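Local atomic coordinates of sensor protein (Rhodopseudomonas palustris, PDB entry 2OOL), a protein that senses light as a bacteriophytochrome through a bound biliverdin and probably signals as a histidine kinase, represented here by its chromophore-binding PAS and GAF domains. Residues 84-89 and 105-110; 115-120 and 134-139; 46-51 and 127-132. All blocks are in the same frame, centred on the assembly; numbering follows the deposited sequence.

Contact 1: 84-89 and 105-110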
# COMPACT_ATOMS: atom_id res chain seq x y z
N ALA A 84 -16.39 19.07 17.70
CA ALA A 84 -17.50 19.12 16.76
C ALA A 84 -17.21 18.34 15.51
O ALA A 84 -17.99 17.47 15.15
CB ALA A 84 -17.84 20.57 16.43
N ALA A 85 -16.09 18.61 14.85
CA ALA A 85 -15.69 17.82 13.67
C ALA A 85 -15.66 16.31 13.92
O ALA A 85 -16.01 15.55 13.02
CB ALA A 85 -14.33 18.27 13.15
N SER A 86 -15.22 15.89 15.11
CA SER A 86 -15.07 14.46 15.44
C SER A 86 -16.46 13.84 15.71
O SER A 86 -16.71 12.73 15.28
CB SER A 86 -14.17 14.24 16.65
OG SER A 86 -12.81 14.51 16.33
N ALA A 87 -17.31 14.54 16.47
CA ALA A 87 -18.75 14.23 16.60
C ALA A 87 -19.37 14.02 15.22
O ALA A 87 -19.95 12.99 14.97
CB ALA A 87 -19.50 15.36 17.34
N ALA A 88 -19.18 14.98 14.31
CA ALA A 88 -19.75 14.86 12.96
C ALA A 88 -19.27 13.63 12.25
O ALA A 88 -20.07 12.93 11.63
CB ALA A 88 -19.44 16.11 12.13
N ARG A 89 -17.96 13.38 12.34
CA ARG A 89 -17.30 12.28 11.66
C ARG A 89 -17.74 10.90 12.17
O ARG A 89 -17.91 9.96 11.38
CB ARG A 89 -15.78 12.43 11.84
CG ARG A 89 -14.95 11.93 10.70
CD ARG A 89 -13.70 12.83 10.48
NE ARG A 89 -12.98 13.08 11.73
CZ ARG A 89 -12.32 14.20 12.03
NH1 ARG A 89 -12.26 15.21 11.19
NH2 ARG A 89 -11.72 14.31 13.21
N ILE A 105 -11.02 6.08 11.97
CA ILE A 105 -11.56 7.41 11.88
C ILE A 105 -10.79 8.27 12.86
O ILE A 105 -10.61 7.86 13.99
CB ILE A 105 -13.06 7.37 12.29
CG1 ILE A 105 -13.82 6.33 11.46
CG2 ILE A 105 -13.70 8.75 12.13
CD1 ILE A 105 -14.77 5.49 12.28
N ARG A 106 -10.34 9.46 12.46
CA ARG A 106 -9.63 10.32 13.41
C ARG A 106 -10.64 10.92 14.34
O ARG A 106 -11.61 11.49 13.90
CB ARG A 106 -8.84 11.43 12.72
CG ARG A 106 -8.03 12.33 13.75
CD ARG A 106 -8.12 13.82 13.48
NE ARG A 106 -7.22 14.48 14.41
CZ ARG A 106 -6.15 15.19 14.08
NH1 ARG A 106 -5.77 15.45 12.80
NH2 ARG A 106 -5.43 15.66 15.08
N LEU A 107 -10.41 10.76 15.64
CA LEU A 107 -11.24 11.36 16.65
C LEU A 107 -10.35 12.11 17.65
O LEU A 107 -9.31 11.58 18.09
CB LEU A 107 -12.03 10.28 17.38
CG LEU A 107 -13.10 9.50 16.54
CD1 LEU A 107 -13.77 8.48 17.33
CD2 LEU A 107 -14.13 10.43 15.94
N ASP A 108 -10.76 13.34 17.96
CA ASP A 108 -10.13 14.20 18.93
C ASP A 108 -11.06 14.30 20.14
O ASP A 108 -12.21 14.72 20.00
CB ASP A 108 -9.89 15.60 18.31
CG ASP A 108 -8.81 15.57 17.18
OD1 ASP A 108 -7.94 14.71 17.21
OD2 ASP A 108 -8.82 16.40 16.25
N VAL A 109 -10.55 13.89 21.31
CA VAL A 109 -11.25 13.90 22.58
C VAL A 109 -10.85 15.17 23.34
O VAL A 109 -9.66 15.50 23.39
CB VAL A 109 -10.83 12.68 23.42
CG1 VAL A 109 -11.43 12.66 24.81
CG2 VAL A 109 -11.13 11.38 22.67
N VAL A 110 -11.84 15.90 23.88
CA VAL A 110 -11.60 17.10 24.67
C VAL A 110 -11.49 16.68 26.14
O VAL A 110 -12.45 16.16 26.69
CB VAL A 110 -12.68 18.14 24.41
CG1 VAL A 110 -12.41 19.43 25.18
CG2 VAL A 110 -12.79 18.41 22.90

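Contact 2: 115-120 and 134-139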
# COMPACT_ATOMS: atom_id res chain seq x y z
N GLU A 115 -6.65 18.60 24.29
CA GLU A 115 -7.26 17.80 23.23
C GLU A 115 -6.29 16.72 22.75
O GLU A 115 -5.17 17.00 22.36
CB GLU A 115 -7.64 18.74 22.08
CG GLU A 115 -8.23 18.12 20.85
CD GLU A 115 -8.58 19.16 19.79
OE1 GLU A 115 -8.85 20.32 20.16
OE2 GLU A 115 -8.57 18.85 18.57
N ARG A 116 -6.77 15.47 22.79
CA ARG A 116 -6.03 14.27 22.43
C ARG A 116 -6.58 13.61 21.20
O ARG A 116 -7.79 13.34 21.12
CB ARG A 116 -6.14 13.24 23.54
CG ARG A 116 -5.47 13.63 24.84
CD ARG A 116 -4.05 13.11 24.88
NE ARG A 116 -3.97 11.65 24.76
CZ ARG A 116 -4.13 10.80 25.77
NH1 ARG A 116 -4.38 11.23 27.00
NH2 ARG A 116 -4.02 9.48 25.53
N ALA A 117 -5.66 13.23 20.30
CA ALA A 117 -5.98 12.64 19.01
C ALA A 117 -5.75 11.10 19.00
O ALA A 117 -4.72 10.58 19.47
CB ALA A 117 -5.09 13.33 17.87
N PHE A 118 -6.71 10.41 18.40
CA PHE A 118 -6.81 8.96 18.39
C PHE A 118 -7.27 8.43 17.04
O PHE A 118 -7.81 9.14 16.23
CB PHE A 118 -7.86 8.47 19.38
CG PHE A 118 -7.54 8.75 20.82
CD1 PHE A 118 -6.69 7.92 21.54
CD2 PHE A 118 -8.14 9.82 21.47
CE1 PHE A 118 -6.37 8.19 22.86
CE2 PHE A 118 -7.87 10.09 22.79
CZ PHE A 118 -6.99 9.29 23.50
N ASN A 119 -7.00 7.14 16.83
CA ASN A 119 -7.57 6.36 15.76
C ASN A 119 -8.81 5.75 16.37
O ASN A 119 -8.71 4.97 17.34
CB ASN A 119 -6.65 5.18 15.33
CG ASN A 119 -5.79 5.49 14.15
OD1 ASN A 119 -4.95 4.64 13.77
ND2 ASN A 119 -5.99 6.63 13.53
N GLY A 120 -9.96 6.05 15.78
CA GLY A 120 -11.22 5.47 16.22
C GLY A 120 -11.59 4.24 15.41
O GLY A 120 -11.66 4.28 14.15
N GLU A 134 -7.46 4.05 19.71
CA GLU A 134 -6.05 3.58 19.69
C GLU A 134 -5.15 4.77 19.40
O GLU A 134 -5.60 5.72 18.82
CB GLU A 134 -5.81 2.57 18.53
CG GLU A 134 -6.24 1.14 18.80
CD GLU A 134 -5.74 0.13 17.75
OE1 GLU A 134 -5.14 0.54 16.70
OE2 GLU A 134 -6.03 -1.08 17.96
N PRO A 135 -3.84 4.64 19.68
CA PRO A 135 -2.91 5.65 19.20
C PRO A 135 -2.86 5.70 17.68
O PRO A 135 -3.08 4.69 17.00
CB PRO A 135 -1.55 5.20 19.75
CG PRO A 135 -1.82 4.12 20.73
CD PRO A 135 -3.17 3.55 20.40
N ARG A 136 -2.55 6.86 17.13
CA ARG A 136 -2.55 7.04 15.70
C ARG A 136 -1.29 6.51 15.01
O ARG A 136 -0.25 6.34 15.64
CB ARG A 136 -2.69 8.52 15.35
CG ARG A 136 -3.94 9.17 15.94
CD ARG A 136 -4.33 10.45 15.21
NE ARG A 136 -4.54 10.20 13.79
CZ ARG A 136 -4.77 11.15 12.88
NH1 ARG A 136 -4.88 12.44 13.23
NH2 ARG A 136 -4.93 10.81 11.60
N ASP A 137 -1.40 6.33 13.71
CA ASP A 137 -0.27 5.97 12.90
C ASP A 137 0.76 7.10 12.90
O ASP A 137 0.40 8.27 12.72
CB ASP A 137 -0.72 5.67 11.47
CG ASP A 137 0.42 5.14 10.61
OD1 ASP A 137 0.73 3.93 10.69
OD2 ASP A 137 0.99 5.96 9.87
N GLU A 138 2.02 6.74 13.11
CA GLU A 138 3.11 7.73 13.27
C GLU A 138 4.17 7.79 12.17
O GLU A 138 5.25 8.31 12.40
CB GLU A 138 3.86 7.48 14.60
CG GLU A 138 3.38 8.30 15.82
CD GLU A 138 4.20 7.96 17.10
OE1 GLU A 138 5.31 8.54 17.27
OE2 GLU A 138 3.71 7.12 17.91
N SER A 139 3.93 7.28 10.97
CA SER A 139 5.11 7.18 10.05
C SER A 139 5.49 8.47 9.31
O SER A 139 4.66 9.20 8.76
CB SER A 139 5.01 6.01 9.05
OG SER A 139 6.21 5.94 8.26
O HOH W 1 -2.44 9.29 18.78

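Contact 3: 46-51 and 127-132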
# COMPACT_ATOMS: atom_id res chain seq x y z
N PHE A 46 -15.68 2.32 24.28
CA PHE A 46 -17.02 2.80 24.59
C PHE A 46 -18.00 1.92 23.85
O PHE A 46 -17.78 1.57 22.69
CB PHE A 46 -17.19 4.20 24.06
CG PHE A 46 -16.24 5.18 24.65
CD1 PHE A 46 -16.64 6.02 25.68
CD2 PHE A 46 -14.93 5.28 24.18
CE1 PHE A 46 -15.79 6.97 26.21
CE2 PHE A 46 -14.03 6.20 24.74
CZ PHE A 46 -14.45 7.03 25.74
N VAL A 47 -19.05 1.51 24.52
CA VAL A 47 -20.25 1.06 23.84
C VAL A 47 -21.15 2.25 23.75
O VAL A 47 -21.36 2.90 24.74
CB VAL A 47 -20.96 -0.08 24.61
CG1 VAL A 47 -22.17 -0.51 23.85
CG2 VAL A 47 -19.91 -1.27 24.85
N VAL A 48 -21.65 2.54 22.56
CA VAL A 48 -22.57 3.64 22.38
C VAL A 48 -23.82 3.21 21.60
O VAL A 48 -23.78 2.33 20.74
CB VAL A 48 -21.91 4.82 21.62
CG1 VAL A 48 -20.68 5.35 22.38
CG2 VAL A 48 -21.52 4.39 20.24
N SER A 49 -24.94 3.87 21.88
CA SER A 49 -26.17 3.56 21.20
C SER A 49 -26.18 4.19 19.81
O SER A 49 -25.56 5.22 19.59
CB SER A 49 -27.35 4.07 22.00
OG SER A 49 -27.35 5.47 21.94
N GLU A 50 -26.90 3.57 18.88
CA GLU A 50 -26.81 3.96 17.47
C GLU A 50 -27.69 5.16 17.20
O GLU A 50 -27.58 5.79 16.15
CB GLU A 50 -27.27 2.79 16.58
CG GLU A 50 -26.26 2.40 15.47
CD GLU A 50 -26.55 1.01 14.98
OE1 GLU A 50 -25.63 0.17 14.87
OE2 GLU A 50 -27.74 0.74 14.75
N THR A 51 -28.57 5.47 18.15
CA THR A 51 -29.50 6.57 18.03
C THR A 51 -28.77 7.92 18.19
O THR A 51 -28.25 8.49 17.21
CB THR A 51 -30.65 6.37 19.06
OG1 THR A 51 -31.51 7.52 19.08
CG2 THR A 51 -30.12 6.07 20.50
N SER A 127 -26.16 -6.27 18.29
CA SER A 127 -27.14 -5.22 18.40
C SER A 127 -26.56 -3.98 19.06
O SER A 127 -27.31 -3.07 19.43
CB SER A 127 -28.43 -5.76 19.12
OG SER A 127 -28.54 -7.17 18.83
N ILE A 128 -25.23 -3.90 19.17
CA ILE A 128 -24.58 -2.71 19.76
C ILE A 128 -23.39 -2.22 18.97
O ILE A 128 -22.86 -2.93 18.14
CB ILE A 128 -24.15 -2.95 21.25
CG1 ILE A 128 -23.17 -4.12 21.36
CG2 ILE A 128 -25.39 -3.17 22.16
CD1 ILE A 128 -22.35 -4.11 22.60
N VAL A 129 -22.90 -1.03 19.32
CA VAL A 129 -21.78 -0.39 18.63
C VAL A 129 -20.70 -0.18 19.64
O VAL A 129 -20.96 0.36 20.69
CB VAL A 129 -22.20 0.99 18.08
CG1 VAL A 129 -21.03 1.67 17.40
CG2 VAL A 129 -23.41 0.84 17.13
N ILE A 130 -19.49 -0.62 19.30
CA ILE A 130 -18.34 -0.54 20.16
C ILE A 130 -17.38 0.40 19.43
O ILE A 130 -17.11 0.20 18.25
CB ILE A 130 -17.71 -1.92 20.38
CG1 ILE A 130 -18.62 -2.83 21.23
CG2 ILE A 130 -16.30 -1.80 21.01
CD1 ILE A 130 -18.08 -4.23 21.54
N LEU A 131 -16.94 1.45 20.11
CA LEU A 131 -15.90 2.35 19.60
C LEU A 131 -14.63 2.14 20.40
O LEU A 131 -14.65 2.15 21.62
CB LEU A 131 -16.36 3.79 19.70
CG LEU A 131 -15.30 4.88 19.38
CD1 LEU A 131 -14.89 4.87 17.90
CD2 LEU A 131 -15.78 6.24 19.76
N GLU A 132 -13.51 1.98 19.72
CA GLU A 132 -12.27 1.82 20.42
C GLU A 132 -11.28 2.89 19.95
O GLU A 132 -11.24 3.19 18.78
CB GLU A 132 -11.72 0.42 20.18
CG GLU A 132 -12.58 -0.69 20.79
CD GLU A 132 -12.08 -2.08 20.45
OE1 GLU A 132 -12.31 -2.51 19.31
OE2 GLU A 132 -11.46 -2.72 21.31

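Contact 1: 84-89 and 105-110
Ser86 sets OG beside its own backbone N and anti to the carbonyl carbon (chi1 -71°), while Arg89 bends its chain at chi2 and chi3; both side chains thereby reach strand 105-111, an outermost strand of the PAS-fold sheet. The helical segment crosses it at 136°, with the axes approaching to 7.3 Å. A small residue suits this closeness: Ser86 OG accepts a nearly straight bond (168°) from Asp108 N at 2.9 Å, and Thr83 is a further partner of the hydroxyl. Beside it, the CD2 methyl of Leu107 lies 3.5 Å from Ser86 O, a van der Waals contact with the carbonyl oxygen. The long Arg89 runs past Ile105 in the opposite direction, CG 3.7 Å from Ile105 CG2 in the conformer modelled here, and its guanidinium grips Arg106 O side-on, NE at 3.0 Å and NH2 at 2.9 Å. Both nitrogens thus donate to one backbone oxygen, NE in the plane of the carbonyl and NH2 well above it. Ala85 O sits over the centre of one face of this guanidinium. On the same strand, Arg106 NE forms a salt bridge with Asp108 OD1, 2.9 Å away on the syn side of the carboxylate.

Contact 2: 115-120 and 134-139
Glu134 and Asn119 form an antiparallel hydrogen-bonded pair: Glu134 N donates to Asn119 O at 2.8 Å, and Asn119 N returns a bond of the same length to Glu134 O. The carbonyl oxygen of Glu134 also lies at the edge of the Phe118 ring, near its plane and 3.7 Å from Phe118 CD1, an arrangement in which the weakly positive ring hydrogens can face an acceptor. The side chain of Glu134 is extended beyond CG, and its carboxylate forms a salt bridge with Arg311 of helix 308-332, which suits an acidic residue whose charge is buried.

Pro135 points away from the neighbouring strand and has no N-H to offer to it. At Arg136 the direct backbone ladder gives way to a water, which donates to Ala117 O at 2.7 Å and accepts from Arg136 N at 2.9 Å. The aliphatic part of Arg136 makes the packing: CG rests 3.6 Å from Phe118 C, and CD meets the small Ala117 CB at 4.0 Å. A bend at chi3 (57°) then turns NE toward Asn119, whose side chain the arginine crosses at about a right angle. Asp137 sends OD1 to Ser307 OG, packs on Arg150 of the second subunit, and takes a weak bond from Ser139 N at 3.4 Å through OD2.

A strand pair that parts while water fills in for the next backbone bond is how this PAS sheet releases its chain toward helix 142-157, beside the GAF portion of the bacteriophytochrome chromophore-binding module.

Contact 3: 46-51 and 127-132
Phe46 and Leu131 join two inner strands of the antiparallel PAS sheet as a hydrogen-bonded pair: Phe46 N donates to Leu131 O at 2.9 Å and Leu131 N to Phe46 O at 2.7 Å. The Phe46 ring turns an edge to Leu131 O, while beyond the pair Leu131 continues onto Leu122 of the next strand.

Valine and isoleucine, branched at CB, suit the extended backbone and fill both faces of the sheet. On the face carrying Val47 and Ile130, Val47 has CG1 anti to the backbone N (chi1 -179°), and its two methyls divide the work: CG1 meets Ile128 CD1 at 3.8 Å, and CG2 reaches Ile130 CG1 at 4.1 Å. Underneath, Val47 CA comes to 3.3 Å from Val129 O in a CA-H...O contact, a close approach usual at a non-hydrogen-bonded pair.

On the face carrying Phe46 and Leu131, Val48 has CG1 anti to the carbonyl carbon (chi1 -59°) and its other methyl, CG2, in the crowded position between backbone N and carbonyl carbon; CG2 touches Val129 CG1 at 4.0 Å. Val129, with CG1 anti to its N, offers its other methyl to Glu50. This glutamate crosses it at about a right angle; its aliphatic chain packs on the valine, while the charge goes to a salt bridge with Arg124. The carboxylate fits tightly, with Glu50 OE1 only 3.2 Å from Val129 CG2.

All three contacts belong to the PAS domain and to one antiparallel sheet, in which strands 44-48, 128-134, 114-125 and 105-111 lie side by side in that order. Contact 3 joins the first two, contact 2 joins 114-125 to Glu134 and the loop that follows, and contact 1 lays helix 84-94 against the last strand. Their centres are about 11 Å (1 and 2), 15 Å (1 and 3) and 19 Å (2 and 3) apart. Along the chain contact 1 precedes contact 2, whereas contact 3 spans contact 1 and alternates with contact 2. Backbone pairing of Ile105 with Gly120 and Val109 with Arg116 ties contacts 1 and 2; Leu107 packs on Leu131, linking 1 and 3. The shared sheet unites this domain beside the GAF domain, within the module holding biliverdin.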